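Local atomic coordinates of 33 kDa chaperonin (Thermotoga maritima, PDB entry 1VQ0), a protein that probably acts as a redox-regulated molecular chaperone that protects thermally unfolding and oxidatively damaged proteins from irreversible aggregation. Residues V34-E37 and A38-H42; A43-Y46 and L47-V50; Q88-S91 and E92-R96; D173-G176 and V177-A180. All coordinates share one frame; numbering follows the deposited sequence.

Contact 1. Residues V34-E37 and A38-H42; sequences VVEE and ARNRH
E36 and R39 form a side-on salt bridge, three residues apart on one helix. R39 NE reaches E36 OE1 at 3.2 Å and R39 NH2 reaches E36 OE2 at 3.0 Å. Both oxygens lie close to the guanidinium plane. The carboxylate and guanidinium planes are 45° apart. OE1 is met from above the carboxylate plane, OE2 nearer to it on the syn side. R39 gets there by a bend at chi3 (97°). A second salt bridge spans four residues, from E37 to R41. R41 NE gives an almost straight bond to the anti lone pair of E37 OE2 at 2.8 Å. The bond from R41 NH2 to the same oxygen is weak. Such i to i+3 and i to i+4 pairs of opposite charge are a familiar feature of alpha-helices, here helix 32-42. The uncharged N40 adds less: N40 ND2 makes a weak bond to E36 OE2 at 3.3 Å, and N40 OD1 lies above one face of the R39 guanidinium, offset toward its rim. Backbone bonds run from A38 N to V34 O, R39 N to V35 O, N40 N to E36 O and R41 N to E37 O. E36 OE1 also accepts from V177 N, which ties the helix to strand 176-187. On another side, A38, E37 and R41 pack on Y241 of strand 235-241.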
loop_
_atom_site.group_PDB
_atom_site.type_symbol
_atom_site.label_atom_id
_atom_site.label_comp_id
_atom_site.label_asym_id
_atom_site.label_seq_id
_atom_site.Cartn_x
_atom_site.Cartn_y
_atom_site.Cartn_z
ATOM N N VAL A 34 -4.897 -16.023 24.374
ATOM C CA VAL A 34 -3.964 -15.501 23.421
ATOM C C VAL A 34 -3.556 -14.054 23.788
ATOM O O VAL A 34 -2.377 -13.718 23.813
ATOM C CB VAL A 34 -4.588 -15.528 22.022
ATOM C CG1 VAL A 34 -3.634 -14.946 21.036
ATOM C CG2 VAL A 34 -4.896 -16.913 21.618
ATOM N N VAL A 35 -4.561 -13.225 24.084
ATOM C CA VAL A 35 -4.331 -11.845 24.445
ATOM C C VAL A 35 -3.650 -11.777 25.836
ATOM O O VAL A 35 -2.786 -10.914 26.081
ATOM C CB VAL A 35 -5.639 -11.004 24.310
ATOM C CG1 VAL A 35 -5.427 -9.610 24.717
ATOM C CG2 VAL A 35 -6.104 -11.014 22.891
ATOM N N GLU A 36 -4.017 -12.696 26.732
ATOM C CA GLU A 36 -3.295 -12.759 28.023
ATOM C C GLU A 36 -1.792 -13.031 27.841
ATOM O O GLU A 36 -0.975 -12.432 28.507
ATOM C CB GLU A 36 -3.907 -13.780 28.993
ATOM C CG GLU A 36 -3.191 -13.845 30.358
ATOM C CD GLU A 36 -3.286 -12.576 31.222
ATOM O OE1 GLU A 36 -4.032 -11.657 30.845
ATOM O OE2 GLU A 36 -2.625 -12.493 32.292
ATOM N N GLU A 37 -1.439 -13.937 26.944
ATOM C CA GLU A 37 -0.030 -14.271 26.697
ATOM C C GLU A 37 0.762 -13.095 26.090
ATOM O O GLU A 37 1.890 -12.863 26.449
ATOM C CB GLU A 37 0.074 -15.573 25.860
ATOM C CG GLU A 37 1.422 -15.771 25.173
ATOM C CD GLU A 37 1.647 -17.170 24.618
ATOM O OE1 GLU A 37 0.761 -18.010 24.723
ATOM O OE2 GLU A 37 2.722 -17.411 24.059
ATOM N N ALA A 38 0.145 -12.350 25.176
ATOM C CA ALA A 38 0.747 -11.157 24.599
ATOM C C ALA A 38 1.055 -10.151 25.711
ATOM O O ALA A 38 2.125 -9.515 25.700
ATOM C CB ALA A 38 -0.218 -10.497 23.549
ATOM N N ARG A 39 0.095 -10.005 26.633
ATOM C CA ARG A 39 0.201 -9.089 27.750
ATOM C C ARG A 39 1.370 -9.473 28.673
ATOM O O ARG A 39 2.130 -8.622 29.076
ATOM C CB ARG A 39 -1.098 -9.083 28.559
ATOM C CG ARG A 39 -1.004 -8.244 29.843
ATOM C CD ARG A 39 -2.292 -8.098 30.615
ATOM N NE ARG A 39 -2.317 -9.082 31.684
ATOM C CZ ARG A 39 -1.824 -8.922 32.926
ATOM N NH1 ARG A 39 -1.270 -7.770 33.373
ATOM N NH2 ARG A 39 -1.925 -9.934 33.759
ATOM N N ASN A 40 1.505 -10.761 29.007
ATOM C CA ASN A 40 2.624 -11.197 29.802
ATOM C C ASN A 40 3.979 -11.177 29.098
ATOM O O ASN A 40 4.965 -10.757 29.682
ATOM C CB ASN A 40 2.352 -12.574 30.415
ATOM C CG ASN A 40 1.112 -12.571 31.304
ATOM O OD1 ASN A 40 0.862 -11.600 32.001
ATOM N ND2 ASN A 40 0.306 -13.627 31.219
ATOM N N ARG A 41 4.045 -11.634 27.856
ATOM C CA ARG A 41 5.325 -11.634 27.110
ATOM C C ARG A 41 5.898 -10.224 27.005
ATOM O O ARG A 41 7.058 -9.960 27.335
ATOM C CB ARG A 41 5.130 -12.262 25.729
ATOM C CG ARG A 41 5.025 -13.785 25.775
ATOM C CD ARG A 41 4.897 -14.405 24.395
ATOM N NE ARG A 41 5.006 -15.868 24.384
ATOM C CZ ARG A 41 6.129 -16.567 24.561
ATOM N NH1 ARG A 41 7.303 -15.977 24.793
ATOM N NH2 ARG A 41 6.069 -17.878 24.542
ATOM N N HIS A 42 5.026 -9.295 26.640
ATOM C CA HIS A 42 5.382 -7.887 26.442
ATOM C C HIS A 42 5.220 -7.000 27.655
ATOM O O HIS A 42 5.514 -5.835 27.558
ATOM C CB HIS A 42 4.500 -7.307 25.341
ATOM C CG HIS A 42 4.785 -7.856 23.982
ATOM N ND1 HIS A 42 6.017 -7.726 23.365
ATOM C CD2 HIS A 42 3.974 -8.490 23.095
ATOM C CE1 HIS A 42 5.940 -8.250 22.150
ATOM N NE2 HIS A 42 4.716 -8.725 21.961
#

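Contact 2. Residues A43-Y46 and L47-V50; sequences ALSY and LATV
S45 and A48 meet where the chain enters helix 46-62. The preceding helix ends in a Schellman motif, with A43 as its C-prime residue at positive phi (50°). S45 then takes the N-cap position. T49 N bonds to S45 O at 2.9 Å and V50 N to Y46 O at 3.2 Å, which are the first helical bonds here.

The S45 hydroxyl accepts from A48 N at 3.1 Å. Its chi1 of 69° sets OG between the backbone N and the carbonyl carbon, facing the first turn. S45 OG also bonds to V104 O, so one atom caps the helix and holds a neighbouring loop. T49 OG1 donates to S45 O at 2.7 Å from above the carbonyl plane, while T49 N comes from the opposite face. L44 lies beside this turn: its CB is 4.2 Å from A48 CB, and its CD1 lies against T49 CA.

With an alanine at S45, A48 N is likely to be left without its cap and V104 O without its donor. Two donors on S45 O, and a hydroxyl that serves both helix and loop, imply that the start of the helix is held by polar bonds inside a largely buried setting.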
loop_
_atom_site.group_PDB
_atom_site.type_symbol
_atom_site.label_atom_id
_atom_site.label_comp_id
_atom_site.label_asym_id
_atom_site.label_seq_id
_atom_site.Cartn_x
_atom_site.Cartn_y
_atom_site.Cartn_z
ATOM N N ALA A 43 4.725 -7.541 28.764
ATOM C CA ALA A 43 4.478 -6.768 29.972
ATOM C C ALA A 43 3.674 -5.507 29.637
ATOM O O ALA A 43 4.043 -4.380 30.022
ATOM C CB ALA A 43 5.813 -6.428 30.699
ATOM N N LEU A 44 2.572 -5.724 28.915
ATOM C CA LEU A 44 1.697 -4.643 28.454
ATOM C C LEU A 44 0.979 -3.961 29.604
ATOM O O LEU A 44 0.532 -4.591 30.530
ATOM C CB LEU A 44 0.642 -5.172 27.456
ATOM C CG LEU A 44 1.139 -5.845 26.164
ATOM C CD1 LEU A 44 -0.002 -6.251 25.359
ATOM C CD2 LEU A 44 2.069 -4.943 25.330
ATOM N N SER A 45 0.835 -2.652 29.502
ATOM C CA SER A 45 -0.053 -1.888 30.355
ATOM C C SER A 45 -1.484 -2.290 30.044
ATOM O O SER A 45 -1.758 -2.968 29.034
ATOM C CB SER A 45 0.143 -0.407 30.041
ATOM O OG SER A 45 -0.357 -0.085 28.721
ATOM N N TYR A 46 -2.419 -1.854 30.871
ATOM C CA TYR A 46 -3.838 -2.103 30.590
ATOM C C TYR A 46 -4.250 -1.540 29.216
ATOM O O TYR A 46 -4.839 -2.202 28.398
ATOM C CB TYR A 46 -4.733 -1.540 31.696
ATOM C CG TYR A 46 -4.547 -2.196 33.042
ATOM C CD1 TYR A 46 -4.725 -3.562 33.189
ATOM C CD2 TYR A 46 -4.173 -1.453 34.170
ATOM C CE1 TYR A 46 -4.558 -4.187 34.396
ATOM C CE2 TYR A 46 -4.017 -2.056 35.407
ATOM C CZ TYR A 46 -4.199 -3.435 35.512
ATOM O OH TYR A 46 -4.039 -4.107 36.713
ATOM N N LEU A 47 -3.891 -0.304 28.956
ATOM C CA LEU A 47 -4.298 0.285 27.717
ATOM C C LEU A 47 -3.687 -0.441 26.479
ATOM O O LEU A 47 -4.351 -0.654 25.500
ATOM C CB LEU A 47 -3.935 1.778 27.742
ATOM C CG LEU A 47 -4.103 2.536 26.444
ATOM C CD1 LEU A 47 -5.585 2.493 25.983
ATOM C CD2 LEU A 47 -3.574 3.956 26.608
ATOM N N ALA A 48 -2.395 -0.777 26.556
ATOM C CA ALA A 48 -1.681 -1.434 25.473
ATOM C C ALA A 48 -2.194 -2.854 25.286
ATOM O O ALA A 48 -2.222 -3.348 24.174
ATOM C CB ALA A 48 -0.207 -1.469 25.764
ATOM N N THR A 49 -2.660 -3.456 26.361
ATOM C CA THR A 49 -3.369 -4.760 26.283
ATOM C C THR A 49 -4.621 -4.637 25.396
ATOM O O THR A 49 -4.879 -5.460 24.527
ATOM C CB THR A 49 -3.754 -5.242 27.697
ATOM O OG1 THR A 49 -2.584 -5.441 28.506
ATOM C CG2 THR A 49 -4.421 -6.621 27.639
ATOM N N VAL A 50 -5.396 -3.569 25.588
ATOM C CA VAL A 50 -6.657 -3.452 24.871
ATOM C C VAL A 50 -6.372 -3.117 23.389
ATOM O O VAL A 50 -6.998 -3.649 22.490
ATOM C CB VAL A 50 -7.575 -2.405 25.573
ATOM C CG1 VAL A 50 -8.815 -2.054 24.708
ATOM C CG2 VAL A 50 -8.027 -2.927 26.921
#

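Contact 3. Residues Q88-S91 and E92-R96; sequences QSTS and EFTVR
R96 holds the side-chain oxygen of Q88 with two nitrogens. NE and NH2 of R96 each lie 3.0 Å from Q88 OE1, and both come from the same face of the amide plane. NE stands well above that plane and NH2 is only tilted from it. The amide and guanidinium planes are 39° apart. The side chains run side by side from paired strand positions. Q88 is extended, and R96 starts at chi1 57° and then runs straight to NE. In the backbone, Q88 and R96 are a hydrogen-bonded antiparallel pair: Q88 N to R96 O is 2.8 Å and R96 N to Q88 O is 2.9 Å. S89 and V95 follow as a non-hydrogen-bonded pair.

This is the beta hairpin of strands 84-90 and 94-99. A type I turn runs from T90 to F93. F93 N to T90 O closes the turn, and T90 N to T94 O (3.1 Å) with F93 at positive phi makes a G1 bulge. Across the end of the hairpin T90 OG1 and T94 OG1 share a hydrogen bond of 3.0 Å, and S91 OG donates to E92 OE2 at 3.1 Å.

Further out, Q88 NE2 bonds to T73 OG1, which should help set the rotation of the amide. R96 NH1 forms a salt bridge with D244, and its guanidinium makes a cation-pi contact with W277. R96 also touches C243, a zinc ligand. A leucine in place of R96 would probably leave Q88 OE1 without either donor and D244 without this counter-charge beside the zinc site.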
loop_
_atom_site.group_PDB
_atom_site.type_symbol
_atom_site.label_atom_id
_atom_site.label_comp_id
_atom_site.label_asym_id
_atom_site.label_seq_id
_atom_site.Cartn_x
_atom_site.Cartn_y
_atom_site.Cartn_z
ATOM N N GLN A 88 0.052 -9.786 13.386
ATOM C CA GLN A 88 0.150 -10.749 12.294
ATOM C C GLN A 88 -0.585 -12.051 12.622
ATOM O O GLN A 88 -0.480 -12.536 13.720
ATOM C CB GLN A 88 1.579 -11.039 12.044
ATOM C CG GLN A 88 1.842 -11.924 10.849
ATOM C CD GLN A 88 3.298 -11.991 10.560
ATOM O OE1 GLN A 88 3.992 -12.877 11.054
ATOM N NE2 GLN A 88 3.779 -11.083 9.737
ATOM N N SER A 89 -1.340 -12.561 11.664
ATOM C CA SER A 89 -1.936 -13.890 11.669
ATOM C C SER A 89 -1.490 -14.742 10.459
ATOM O O SER A 89 -0.965 -14.229 9.473
ATOM C CB SER A 89 -3.445 -13.788 11.656
ATOM O OG SER A 89 -3.896 -13.225 10.444
ATOM N N THR A 90 -1.679 -16.055 10.573
ATOM C CA THR A 90 -1.242 -16.994 9.571
ATOM C C THR A 90 -2.330 -17.976 9.161
ATOM O O THR A 90 -3.344 -18.153 9.849
ATOM C CB THR A 90 -0.056 -17.829 10.075
ATOM O OG1 THR A 90 -0.511 -18.699 11.102
ATOM C CG2 THR A 90 0.951 -16.954 10.764
ATOM N N SER A 91 -2.063 -18.666 8.060
ATOM C CA SER A 91 -2.965 -19.699 7.604
ATOM C C SER A 91 -3.043 -20.895 8.601
ATOM O O SER A 91 -4.035 -21.612 8.602
ATOM C CB SER A 91 -2.591 -20.161 6.210
ATOM O OG SER A 91 -1.236 -20.507 6.153
ATOM N N GLU A 92 -2.035 -21.043 9.476
ATOM C CA GLU A 92 -2.011 -22.089 10.516
ATOM C C GLU A 92 -2.699 -21.642 11.814
ATOM O O GLU A 92 -2.487 -22.230 12.877
ATOM C CB GLU A 92 -0.572 -22.544 10.858
ATOM C CG GLU A 92 0.405 -22.664 9.703
ATOM C CD GLU A 92 1.113 -21.332 9.430
ATOM O OE1 GLU A 92 1.784 -20.805 10.369
ATOM O OE2 GLU A 92 0.985 -20.808 8.286
ATOM N N PHE A 93 -3.494 -20.577 11.721
ATOM C CA PHE A 93 -4.339 -20.105 12.804
ATOM C C PHE A 93 -3.519 -19.628 14.015
ATOM O O PHE A 93 -3.974 -19.701 15.176
ATOM C CB PHE A 93 -5.352 -21.193 13.193
ATOM C CG PHE A 93 -6.346 -21.507 12.111
ATOM C CD1 PHE A 93 -7.415 -20.663 11.882
ATOM C CD2 PHE A 93 -6.196 -22.629 11.306
ATOM C CE1 PHE A 93 -8.329 -20.939 10.889
ATOM C CE2 PHE A 93 -7.124 -22.937 10.292
ATOM C CZ PHE A 93 -8.196 -22.079 10.092
ATOM N N THR A 94 -2.299 -19.130 13.766
ATOM C CA THR A 94 -1.534 -18.514 14.833
ATOM C C THR A 94 -1.466 -16.992 14.689
ATOM O O THR A 94 -1.745 -16.439 13.637
ATOM C CB THR A 94 -0.097 -19.108 14.964
ATOM O OG1 THR A 94 0.730 -18.659 13.879
ATOM C CG2 THR A 94 -0.106 -20.636 14.907
ATOM N N VAL A 95 -1.101 -16.331 15.774
ATOM C CA VAL A 95 -0.930 -14.894 15.772
ATOM C C VAL A 95 0.329 -14.463 16.549
ATOM O O VAL A 95 0.848 -15.181 17.373
ATOM C CB VAL A 95 -2.132 -14.100 16.341
ATOM C CG1 VAL A 95 -3.354 -14.349 15.535
ATOM C CG2 VAL A 95 -2.410 -14.442 17.804
ATOM N N ARG A 96 0.774 -13.263 16.253
ATOM C CA ARG A 96 1.756 -12.599 17.063
ATOM C C ARG A 96 1.631 -11.108 16.778
ATOM O O ARG A 96 1.002 -10.714 15.817
ATOM C CB ARG A 96 3.163 -13.115 16.768
ATOM C CG ARG A 96 3.593 -12.986 15.282
ATOM C CD ARG A 96 5.039 -13.405 15.056
ATOM N NE ARG A 96 5.447 -13.179 13.694
ATOM C CZ ARG A 96 6.639 -13.407 13.188
ATOM N NH1 ARG A 96 7.640 -13.831 13.966
ATOM N NH2 ARG A 96 6.852 -13.151 11.890
#

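Contact 4. Residues D173-G176 and V177-A180; sequences DSDG and VKIA
Two bends in K178, at chi2 (-54°) and chi4 (70°), carry NZ back to D173, the first residue of the turn. D173 has chi1 near 53°, which tucks its carboxylate over its own backbone. The two side chains cross at about a right angle. K178 NZ bonds to D173 OD2 at 2.9 Å on its syn lone pair, and more weakly to OD1 at 3.0 Å. This is a salt bridge. D175 OD2 is a long second partner, 4.0 Å from K178 NZ, and D175 CB packs on K178 CE at 3.7 Å. K178 probably offsets the charge of D173 and, more weakly, eases that of D175.

D173 OD1 does a second job. It accepts from D175 N at 3.1 Å, on its anti side, and so makes an Asx turn. The backbone from D173 to G176 is a type I beta turn. D173 N to G176 O is 3.0 Å and G176 N to D173 O is 2.8 Å, so the turn closes a tight hairpin between strands 164-173 and 176-187. G176 has a positive phi, and at its backbone angles a CB would be jammed against the preceding carbonyl oxygen, which leaves room only for a glycine.

Just beyond, K178 and I179 both face L171 in a classic beta bulge, where the strand turns a corner. V177 packs against R32 and V35 of helix 32-42 and also touches T49 of helix 46-62. A180 packs on V35 and pairs through its backbone with M31. S174, in the turn, touches Y46 at the start of helix 46-62.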
loop_
_atom_site.group_PDB
_atom_site.type_symbol
_atom_site.label_atom_id
_atom_site.label_comp_id
_atom_site.label_asym_id
_atom_site.label_seq_id
_atom_site.Cartn_x
_atom_site.Cartn_y
_atom_site.Cartn_z
ATOM N N ASP A 173 -8.544 -6.754 33.739
ATOM C CA ASP A 173 -8.360 -6.144 35.097
ATOM C C ASP A 173 -7.074 -6.653 35.722
ATOM O O ASP A 173 -6.225 -7.155 34.995
ATOM C CB ASP A 173 -9.583 -6.392 36.010
ATOM C CG ASP A 173 -9.972 -7.852 36.099
ATOM O OD1 ASP A 173 -9.059 -8.699 36.271
ATOM O OD2 ASP A 173 -11.179 -8.238 36.032
ATOM N N SER A 174 -6.941 -6.558 37.057
ATOM C CA SER A 174 -5.676 -6.796 37.752
ATOM C C SER A 174 -5.303 -8.265 37.827
ATOM O O SER A 174 -4.158 -8.599 38.088
ATOM C CB SER A 174 -5.708 -6.160 39.169
ATOM O OG SER A 174 -6.749 -6.675 40.014
ATOM N N ASP A 175 -6.281 -9.145 37.621
ATOM C CA ASP A 175 -6.031 -10.586 37.443
ATOM C C ASP A 175 -5.783 -10.944 35.968
ATOM O O ASP A 175 -5.587 -12.112 35.642
ATOM C CB ASP A 175 -7.237 -11.405 37.936
ATOM C CG ASP A 175 -7.583 -11.132 39.399
ATOM O OD1 ASP A 175 -6.648 -10.877 40.198
ATOM O OD2 ASP A 175 -8.769 -11.143 39.825
ATOM N N GLY A 176 -5.868 -9.956 35.082
ATOM C CA GLY A 176 -5.500 -10.138 33.677
ATOM C C GLY A 176 -6.705 -10.074 32.758
ATOM O O GLY A 176 -7.780 -9.554 33.134
ATOM N N VAL A 177 -6.499 -10.612 31.554
ATOM C CA VAL A 177 -7.492 -10.560 30.520
ATOM C C VAL A 177 -8.652 -11.491 30.838
ATOM O O VAL A 177 -8.456 -12.693 31.045
ATOM C CB VAL A 177 -6.944 -10.887 29.148
ATOM C CG1 VAL A 177 -8.080 -10.641 28.099
ATOM C CG2 VAL A 177 -5.786 -9.993 28.815
ATOM N N LYS A 178 -9.844 -10.912 30.823
ATOM C CA LYS A 178 -11.094 -11.615 31.102
ATOM C C LYS A 178 -11.914 -11.975 29.854
ATOM O O LYS A 178 -12.546 -13.029 29.781
ATOM C CB LYS A 178 -11.917 -10.789 32.074
ATOM C CG LYS A 178 -11.188 -10.512 33.414
ATOM C CD LYS A 178 -10.687 -11.825 34.088
ATOM C CE LYS A 178 -9.938 -11.557 35.387
ATOM N NZ LYS A 178 -10.874 -11.080 36.474
ATOM N N ILE A 179 -11.899 -11.109 28.879
ATOM C CA ILE A 179 -12.547 -11.361 27.592
ATOM C C ILE A 179 -11.658 -10.703 26.549
ATOM O O ILE A 179 -11.223 -9.606 26.752
ATOM C CB ILE A 179 -13.932 -10.673 27.581
ATOM C CG1 ILE A 179 -14.855 -11.355 28.594
ATOM C CG2 ILE A 179 -14.476 -10.587 26.160
ATOM C CD1 ILE A 179 -16.279 -10.875 28.561
ATOM N N ALA A 180 -11.415 -11.407 25.455
ATOM C CA ALA A 180 -10.736 -10.923 24.288
ATOM C C ALA A 180 -11.343 -11.699 23.095
ATOM O O ALA A 180 -10.932 -12.825 22.770
ATOM C CB ALA A 180 -9.273 -11.190 24.402
#

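Overall arrangement
Contacts 1, 2 and 4 lie close together: helix 32-42, the start of helix 46-62 and the hairpin turn at 173-176 all touch. R39 O and L44 N join contact 1 to contact 2, and T49 and V177 join contact 2 to contact 4. Contact 3 stands apart, about 21 Å from contact 2 and 22 Å from contact 4, centre to centre. It meets contact 1 through V34 and V95. Contacts 3 and 4 reach the same large sheet. Contacts 2 and 3 are buried: a hydroxyl caps the helix in contact 2, while contact 3 uses strand backbone bonds and a guanidinium held by an amide. Contacts 1 and 4 are partly buried, and salt bridges carry their side-chain chemistry.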